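Local atomic coordinates of muconate cycloisomerase (Azorhizobium caulinodans, PDB entry 3MY9), a protein that belongs to the enolase superfamily, in the mandelate racemase and muconate lactonizing enzyme family, and carries a magnesium ion in its barrel domain. Residues 219-224 with 321-326; 134-139 with 310-315. All coordinates share one frame; numbering follows the deposited sequence.

Contact 1 of 2, residues 219-224 with 321-326; sequences PTFIEQ and ISLGCE. With MG (magnesium ion), chain C.
Phe221 and Leu323 meet obliquely inside the barrel, the ring coming from 219-224 and the leucine from the loop after helix 305-316. One methyl does the touching: Leu323 CD1 lies 4.1 Å from Phe221 CE2 and equally far from CD2, so the methyl sits about midway between these two adjacent ring carbons. The ring is placed there by its first torsion, which sets CG between the backbone N and the carbonyl carbon (chi1 63°). The other leucine methyl reaches the neighbouring residue, with Leu323 CD2 4.4 Å from Thr220 CG2, a loose apolar approach; the threonine hydroxyl is engaged with Asp193 instead. Tyr297 packs edge-to-face with the phenylalanine, and Phe205 of the second subunit packs on Thr220, Phe221 and Leu323 alike, so the small apolar patch is closed partly from another chain.

Two residues further on, Glu223 also projects towards 321-326, but its business is with the metal. CG is anti to the backbone N (chi1 174°) and the chain runs on extended, which carries the carboxylate out to the magnesium ion. OE2 of Glu223 binds the ion at 2.2 Å, whereas OE1 stays 4.1 Å from it, so the carboxylate is a one-oxygen ligand. OE1 forms a salt bridge with Lys166, and the same lysine nitrogen pairs with Glu326 OE1. The two carboxylate oxygens, Glu223 OE1 and Glu326 OE1, stand 4.7 Å apart, with the lysine nitrogen bridging them. Four waters and Asp248 complete the magnesium shell. Acidic ligands on successive strands, here on strand 222-223 and just after strand 245-247, are the hallmark of the enolase superfamily metal site in its TIM-barrel-like domain.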
ATOM      1  N   PRO A 219     -30.537   9.482  -2.602  1.00 37.27           N
ATOM      2  CA  PRO A 219     -30.891   8.819  -3.862  1.00 37.02           C
ATOM      3  C   PRO A 219     -30.399   7.364  -3.864  1.00 35.94           C
ATOM      4  O   PRO A 219     -29.464   7.024  -3.147  1.00 35.47           O
ATOM      5  CB  PRO A 219     -30.155   9.645  -4.898  1.00 37.27           C
ATOM      6  CG  PRO A 219     -29.062  10.306  -4.170  1.00 36.11           C
ATOM      7  CD  PRO A 219     -29.560  10.553  -2.799  1.00 37.17           C
ATOM      8  N   THR A 220     -31.046   6.502  -4.635  1.00 36.07           N
ATOM      9  CA  THR A 220     -30.622   5.099  -4.739  1.00 35.41           C
ATOM     10  C   THR A 220     -29.222   5.007  -5.291  1.00 33.11           C
ATOM     11  O   THR A 220     -28.451   4.200  -4.836  1.00 33.49           O
ATOM     12  CB  THR A 220     -31.629   4.292  -5.573  1.00 36.21           C
ATOM     13  OG1 THR A 220     -32.856   4.315  -4.862  1.00 38.70           O
ATOM     14  CG2 THR A 220     -31.180   2.818  -5.807  1.00 33.81           C
ATOM     15  N   PHE A 221     -28.885   5.833  -6.269  1.00 32.36           N
ATOM     16  CA  PHE A 221     -27.488   5.964  -6.680  1.00 31.17           C
ATOM     17  C   PHE A 221     -27.279   7.272  -7.396  1.00 31.59           C
ATOM     18  O   PHE A 221     -28.231   7.914  -7.825  1.00 31.76           O
ATOM     19  CB  PHE A 221     -26.988   4.760  -7.529  1.00 30.69           C
ATOM     20  CG  PHE A 221     -27.700   4.556  -8.890  1.00 31.61           C
ATOM     21  CD1 PHE A 221     -27.557   5.474  -9.936  1.00 30.96           C
ATOM     22  CD2 PHE A 221     -28.419   3.384  -9.141  1.00 31.24           C
ATOM     23  CE1 PHE A 221     -28.170   5.261 -11.180  1.00 35.56           C
ATOM     24  CE2 PHE A 221     -29.041   3.158 -10.384  1.00 34.55           C
ATOM     25  CZ  PHE A 221     -28.936   4.095 -11.405  1.00 34.29           C
ATOM     26  N   ILE A 222     -26.022   7.659  -7.527  1.00 31.19           N
ATOM     27  CA  ILE A 222     -25.627   8.830  -8.315  1.00 32.01           C
ATOM     28  C   ILE A 222     -24.742   8.330  -9.456  1.00 32.19           C
ATOM     29  O   ILE A 222     -23.752   7.635  -9.218  1.00 31.12           O
ATOM     30  CB  ILE A 222     -24.862   9.822  -7.458  1.00 32.50           C
ATOM     31  CG1 ILE A 222     -25.777  10.374  -6.339  1.00 32.46           C
ATOM     32  CG2 ILE A 222     -24.307  10.943  -8.320  1.00 32.87           C
ATOM     33  CD1 ILE A 222     -25.037  11.170  -5.298  1.00 34.72           C
ATOM     34  N   GLU A 223     -25.133   8.618 -10.693  1.00 33.04           N
ATOM     35  CA  GLU A 223     -24.418   8.085 -11.862  1.00 33.31           C
ATOM     36  C   GLU A 223     -23.299   8.984 -12.369  1.00 33.38           C
ATOM     37  O   GLU A 223     -23.512  10.171 -12.638  1.00 33.41           O
ATOM     38  CB  GLU A 223     -25.410   7.762 -12.998  1.00 33.90           C
ATOM     39  CG  GLU A 223     -24.763   7.332 -14.315  1.00 36.68           C
ATOM     40  CD  GLU A 223     -25.764   6.695 -15.297  1.00 43.02           C
ATOM     41  OE1 GLU A 223     -26.953   6.511 -14.953  1.00 47.15           O
ATOM     42  OE2 GLU A 223     -25.362   6.402 -16.433  1.00 45.31           O
ATOM     43  N   GLN A 224     -22.105   8.391 -12.454  1.00 33.36           N
ATOM     44  CA  GLN A 224     -20.914   8.939 -13.100  1.00 33.66           C
ATOM     45  C   GLN A 224     -20.854  10.476 -13.084  1.00 35.20           C
ATOM     46  O   GLN A 224     -20.987  11.133 -14.115  1.00 33.99           O
ATOM     47  CB  GLN A 224     -20.847   8.379 -14.555  1.00 35.73           C
ATOM     48  CG  GLN A 224     -19.541   8.567 -15.294  1.00 35.68           C
ATOM     49  CD  GLN A 224     -18.463   7.569 -14.822  1.00 36.32           C
ATOM     50  OE1 GLN A 224     -18.755   6.394 -14.638  1.00 36.33           O
ATOM     51  NE2 GLN A 224     -17.229   8.042 -14.626  1.00 34.28           N
ATOM     52  N   ILE A 321     -28.111  -7.953 -12.358  1.00 37.07           N
ATOM     53  CA  ILE A 321     -28.555  -6.703 -12.969  1.00 37.39           C
ATOM     54  C   ILE A 321     -29.905  -6.423 -12.376  1.00 37.38           C
ATOM     55  O   ILE A 321     -30.919  -6.694 -12.980  1.00 38.59           O
ATOM     56  CB  ILE A 321     -28.606  -6.754 -14.502  1.00 37.76           C
ATOM     57  CG1 ILE A 321     -27.246  -7.166 -15.052  1.00 37.90           C
ATOM     58  CG2 ILE A 321     -29.044  -5.407 -15.078  1.00 37.48           C
ATOM     59  CD1 ILE A 321     -27.226  -7.429 -16.553  1.00 38.75           C
ATOM     60  N   SER A 322     -29.890  -5.879 -11.170  1.00 37.55           N
ATOM     61  CA  SER A 322     -31.078  -5.736 -10.335  1.00 38.47           C
ATOM     62  C   SER A 322     -31.582  -4.299 -10.226  1.00 38.57           C
ATOM     63  O   SER A 322     -32.582  -4.051  -9.562  1.00 38.49           O
ATOM     64  CB  SER A 322     -30.750  -6.238  -8.927  1.00 39.00           C
ATOM     65  OG  SER A 322     -29.547  -5.619  -8.468  1.00 37.45           O
ATOM     66  N   LEU A 323     -30.894  -3.358 -10.868  1.00 37.80           N
ATOM     67  CA  LEU A 323     -31.257  -1.940 -10.775  1.00 38.10           C
ATOM     68  C   LEU A 323     -32.207  -1.436 -11.879  1.00 38.59           C
ATOM     69  O   LEU A 323     -32.550  -0.257 -11.889  1.00 38.37           O
ATOM     70  CB  LEU A 323     -29.992  -1.088 -10.740  1.00 37.87           C
ATOM     71  CG  LEU A 323     -29.204  -1.251  -9.441  1.00 36.84           C
ATOM     72  CD1 LEU A 323     -27.777  -0.660  -9.586  1.00 33.17           C
ATOM     73  CD2 LEU A 323     -29.997  -0.615  -8.302  1.00 37.89           C
ATOM     74  N   GLY A 324     -32.676  -2.336 -12.758  1.00 38.56           N
ATOM     75  CA  GLY A 324     -33.631  -1.980 -13.830  1.00 38.29           C
ATOM     76  C   GLY A 324     -32.879  -1.512 -15.074  1.00 37.92           C
ATOM     77  O   GLY A 324     -31.691  -1.855 -15.253  1.00 36.47           O
ATOM     78  N   CYS A 325     -33.553  -0.743 -15.927  1.00 38.36           N
ATOM     79  CA  CYS A 325     -32.967  -0.266 -17.176  1.00 40.23           C
ATOM     80  C   CYS A 325     -33.631   1.015 -17.609  1.00 42.70           C
ATOM     81  O   CYS A 325     -34.562   1.478 -16.947  1.00 43.32           O
ATOM     82  CB  CYS A 325     -33.091  -1.332 -18.269  1.00 41.19           C
ATOM     83  SG  CYS A 325     -34.818  -1.629 -18.798  1.00 44.75           S
ATOM     84  N   GLU A 326     -33.140   1.619 -18.680  1.00 45.98           N
ATOM     85  CA  GLU A 326     -33.794   2.796 -19.279  1.00 50.75           C
ATOM     86  C   GLU A 326     -33.603   2.804 -20.785  1.00 54.41           C
ATOM     87  O   GLU A 326     -32.729   2.105 -21.302  1.00 54.20           O
ATOM     88  CB  GLU A 326     -33.231   4.102 -18.720  1.00 50.44           C
ATOM     89  CG  GLU A 326     -31.808   4.391 -19.154  1.00 52.12           C
ATOM     90  CD  GLU A 326     -31.248   5.598 -18.441  1.00 54.40           C
ATOM     91  OE1 GLU A 326     -30.835   5.438 -17.288  1.00 51.55           O
ATOM     92  OE2 GLU A 326     -31.261   6.710 -19.022  1.00 58.31           O
TER
HETATM   93 MG    MG C 378     -24.665   7.343 -18.280  1.00 50.23          MG
HETATM   94  O   HOH W   1     -23.924   8.014 -20.067  1.00 25.58           O
HETATM   95  O   HOH W   2     -22.994   8.434 -17.502  1.00 26.41           O
HETATM   96  O   HOH W   3     -25.641   9.142 -18.124  1.00 24.74           O
HETATM   97  O   HOH W   4     -26.402   6.599 -19.531  1.00 28.19           O

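Contact 2 of 2, residues 134-139 with 310-315; sequences DRIPLS and AGTQLI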
ATOM      1  N   ASP A 134     -39.199 -11.951 -14.931  1.00 50.18           N
ATOM      2  CA  ASP A 134     -40.107 -11.862 -16.077  1.00 51.99           C
ATOM      3  C   ASP A 134     -40.419 -10.442 -16.564  1.00 51.93           C
ATOM      4  O   ASP A 134     -41.004 -10.261 -17.647  1.00 52.01           O
ATOM      5  CB  ASP A 134     -41.419 -12.530 -15.692  1.00 54.55           C
ATOM      6  CG  ASP A 134     -41.228 -13.976 -15.273  1.00 56.42           C
ATOM      7  OD1 ASP A 134     -40.579 -14.745 -16.019  1.00 53.06           O
ATOM      8  OD2 ASP A 134     -41.722 -14.329 -14.182  1.00 61.58           O
ATOM      9  N   ARG A 135     -40.076  -9.457 -15.722  1.00 51.16           N
ATOM     10  CA  ARG A 135     -40.243  -8.038 -15.993  1.00 51.00           C
ATOM     11  C   ARG A 135     -38.954  -7.329 -15.568  1.00 48.99           C
ATOM     12  O   ARG A 135     -38.223  -7.838 -14.715  1.00 49.31           O
ATOM     13  CB  ARG A 135     -41.402  -7.470 -15.153  1.00 52.41           C
ATOM     14  CG  ARG A 135     -42.672  -8.227 -15.235  1.00 55.79           C
ATOM     15  CD  ARG A 135     -43.710  -7.725 -14.252  1.00 60.18           C
ATOM     16  NE  ARG A 135     -45.014  -8.318 -14.512  1.00 66.16           N
ATOM     17  CZ  ARG A 135     -46.155  -7.894 -13.963  1.00 70.70           C
ATOM     18  NH1 ARG A 135     -46.162  -6.872 -13.104  1.00 72.18           N
ATOM     19  NH2 ARG A 135     -47.293  -8.490 -14.261  1.00 70.88           N
ATOM     20  N   ILE A 136     -38.677  -6.162 -16.139  1.00 47.75           N
ATOM     21  CA  ILE A 136     -37.504  -5.397 -15.787  1.00 45.63           C
ATOM     22  C   ILE A 136     -37.928  -3.971 -15.437  1.00 46.23           C
ATOM     23  O   ILE A 136     -38.488  -3.284 -16.279  1.00 46.93           O
ATOM     24  CB  ILE A 136     -36.500  -5.303 -16.929  1.00 45.33           C
ATOM     25  CG1 ILE A 136     -36.199  -6.686 -17.525  1.00 44.61           C
ATOM     26  CG2 ILE A 136     -35.213  -4.645 -16.410  1.00 43.10           C
ATOM     27  CD1 ILE A 136     -35.381  -6.639 -18.803  1.00 43.66           C
ATOM     28  N   PRO A 137     -37.657  -3.518 -14.193  1.00 44.96           N
ATOM     29  CA  PRO A 137     -38.001  -2.123 -13.892  1.00 45.18           C
ATOM     30  C   PRO A 137     -37.418  -1.158 -14.940  1.00 44.12           C
ATOM     31  O   PRO A 137     -36.267  -1.298 -15.350  1.00 42.89           O
ATOM     32  CB  PRO A 137     -37.386  -1.889 -12.510  1.00 43.64           C
ATOM     33  CG  PRO A 137     -37.235  -3.263 -11.921  1.00 45.40           C
ATOM     34  CD  PRO A 137     -36.938  -4.170 -13.085  1.00 43.90           C
ATOM     35  N   LEU A 138     -38.259  -0.249 -15.406  1.00 44.95           N
ATOM     36  CA  LEU A 138     -37.900   0.722 -16.435  1.00 44.64           C
ATOM     37  C   LEU A 138     -37.889   2.127 -15.820  1.00 44.49           C
ATOM     38  O   LEU A 138     -38.919   2.613 -15.319  1.00 44.83           O
ATOM     39  CB  LEU A 138     -38.911   0.652 -17.581  1.00 45.99           C
ATOM     40  CG  LEU A 138     -38.713   1.658 -18.710  1.00 45.51           C
ATOM     41  CD1 LEU A 138     -37.493   1.297 -19.544  1.00 42.87           C
ATOM     42  CD2 LEU A 138     -39.961   1.747 -19.576  1.00 47.92           C
ATOM     43  N   SER A 139     -36.716   2.762 -15.845  1.00 43.85           N
ATOM     44  CA  SER A 139     -36.526   4.103 -15.292  1.00 43.66           C
ATOM     45  C   SER A 139     -37.191   5.133 -16.161  1.00 46.10           C
ATOM     46  O   SER A 139     -37.114   5.079 -17.392  1.00 47.08           O
ATOM     47  CB  SER A 139     -35.039   4.453 -15.169  1.00 42.87           C
ATOM     48  OG  SER A 139     -34.862   5.634 -14.398  1.00 40.47           O
ATOM     49  N   ALA A 310     -32.708  -8.500 -27.317  1.00 47.78           N
ATOM     50  CA  ALA A 310     -31.457  -9.082 -26.826  1.00 47.28           C
ATOM     51  C   ALA A 310     -31.146  -8.593 -25.405  1.00 45.41           C
ATOM     52  O   ALA A 310     -30.826  -9.385 -24.519  1.00 43.38           O
ATOM     53  CB  ALA A 310     -30.299  -8.765 -27.788  1.00 47.67           C
ATOM     54  N   GLY A 311     -31.276  -7.296 -25.188  1.00 45.63           N
ATOM     55  CA  GLY A 311     -30.966  -6.729 -23.881  1.00 44.87           C
ATOM     56  C   GLY A 311     -31.923  -7.213 -22.798  1.00 44.45           C
ATOM     57  O   GLY A 311     -31.517  -7.494 -21.680  1.00 44.28           O
ATOM     58  N   THR A 312     -33.193  -7.328 -23.148  1.00 44.98           N
ATOM     59  CA  THR A 312     -34.217  -7.784 -22.223  1.00 45.13           C
ATOM     60  C   THR A 312     -34.019  -9.254 -21.815  1.00 44.63           C
ATOM     61  O   THR A 312     -34.184  -9.610 -20.654  1.00 43.45           O
ATOM     62  CB  THR A 312     -35.601  -7.581 -22.870  1.00 47.26           C
ATOM     63  OG1 THR A 312     -35.819  -6.175 -23.056  1.00 48.45           O
ATOM     64  CG2 THR A 312     -36.673  -8.121 -21.989  1.00 48.82           C
ATOM     65  N   GLN A 313     -33.659 -10.100 -22.777  1.00 45.19           N
ATOM     66  CA  GLN A 313     -33.307 -11.515 -22.506  1.00 44.92           C
ATOM     67  C   GLN A 313     -32.091 -11.641 -21.595  1.00 43.50           C
ATOM     68  O   GLN A 313     -32.079 -12.423 -20.627  1.00 42.85           O
ATOM     69  CB  GLN A 313     -33.012 -12.262 -23.818  1.00 45.41           C
ATOM     70  CG  GLN A 313     -34.170 -12.321 -24.796  1.00 47.29           C
ATOM     71  CD  GLN A 313     -35.218 -13.341 -24.428  1.00 49.35           C
ATOM     72  OE1 GLN A 313     -34.973 -14.252 -23.646  1.00 48.52           O
ATOM     73  NE2 GLN A 313     -36.409 -13.197 -25.009  1.00 50.31           N
ATOM     74  N   LEU A 314     -31.047 -10.882 -21.915  1.00 42.82           N
ATOM     75  CA  LEU A 314     -29.868 -10.842 -21.060  1.00 41.45           C
ATOM     76  C   LEU A 314     -30.251 -10.503 -19.621  1.00 40.56           C
ATOM     77  O   LEU A 314     -29.879 -11.211 -18.684  1.00 40.33           O
ATOM     78  CB  LEU A 314     -28.835  -9.829 -21.562  1.00 41.13           C
ATOM     79  CG  LEU A 314     -27.730  -9.613 -20.501  1.00 42.46           C
ATOM     80  CD1 LEU A 314     -26.774 -10.808 -20.565  1.00 42.45           C
ATOM     81  CD2 LEU A 314     -27.043  -8.289 -20.661  1.00 42.15           C
ATOM     82  N   ILE A 315     -30.979  -9.412 -19.438  1.00 40.39           N
ATOM     83  CA  ILE A 315     -31.275  -8.962 -18.098  1.00 38.95           C
ATOM     84  C   ILE A 315     -32.187  -9.964 -17.407  1.00 39.47           C
ATOM     85  O   ILE A 315     -32.018 -10.249 -16.231  1.00 39.41           O
ATOM     86  CB  ILE A 315     -31.870  -7.554 -18.079  1.00 38.88           C
ATOM     87  CG1 ILE A 315     -30.833  -6.525 -18.573  1.00 39.34           C
ATOM     88  CG2 ILE A 315     -32.348  -7.187 -16.667  1.00 36.05           C
ATOM     89  CD1 ILE A 315     -31.443  -5.115 -18.818  1.00 39.09           C
TER
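Ile136 points from its strand into helix 305-316, where its CD1 methyl settles between Thr312 and Ile315, one turn apart. Most of the contact is apolar. Ile136 CD1 comes to 3.7 Å from Ile315 CB and just as near to Thr312 CG2. The two isoleucine side chains cross at about a right angle, and a second methyl pair, Ile136 CG2 with Ile315 CG2 at 3.8 Å, widens the meeting. Ile136 carries CG1 beside its backbone N and anti to the carbonyl carbon (chi1 -50°), and from there the chain extends to deliver CD1 to the helix.

Polar atoms take a lesser part. The same CD1 lies 3.7 Å from the backbone oxygen of Thr312, a van der Waals approach to the helix surface. Thr312 turns its methyl to the isoleucine, while its hydroxyl is bonded to the carbonyl of Leu308 one turn back in the helix.

Around this pair, strand 349-351 lies beside 135-142, and its Val350 also touches Thr312. Leu314 points away from the strand and packs on helix 279-292, which leaves helix 305-316 lodged between that helix and the strand.

Overall arrangement
From the N terminus the chain meets 134-139 first, then 219-224, 310-315 and 321-326. The segments alternate, so the two contacts cross: contact 2 closes a loop of 170 residues, and contact 1 begins within it, closes one of 96 and ends beyond it. Strands 135-142 and 222-223 belong to the same barrel sheet, with 164-168 and 193-197 between them. Contact 2 ties the first of these to helix 305-316; contact 1 ties the second to the loop that follows that helix. They also join directly, since Cys325 probably makes backbone hydrogen bonds with Pro137 and Ser139, drawing 321-326 alongside strand 135-142.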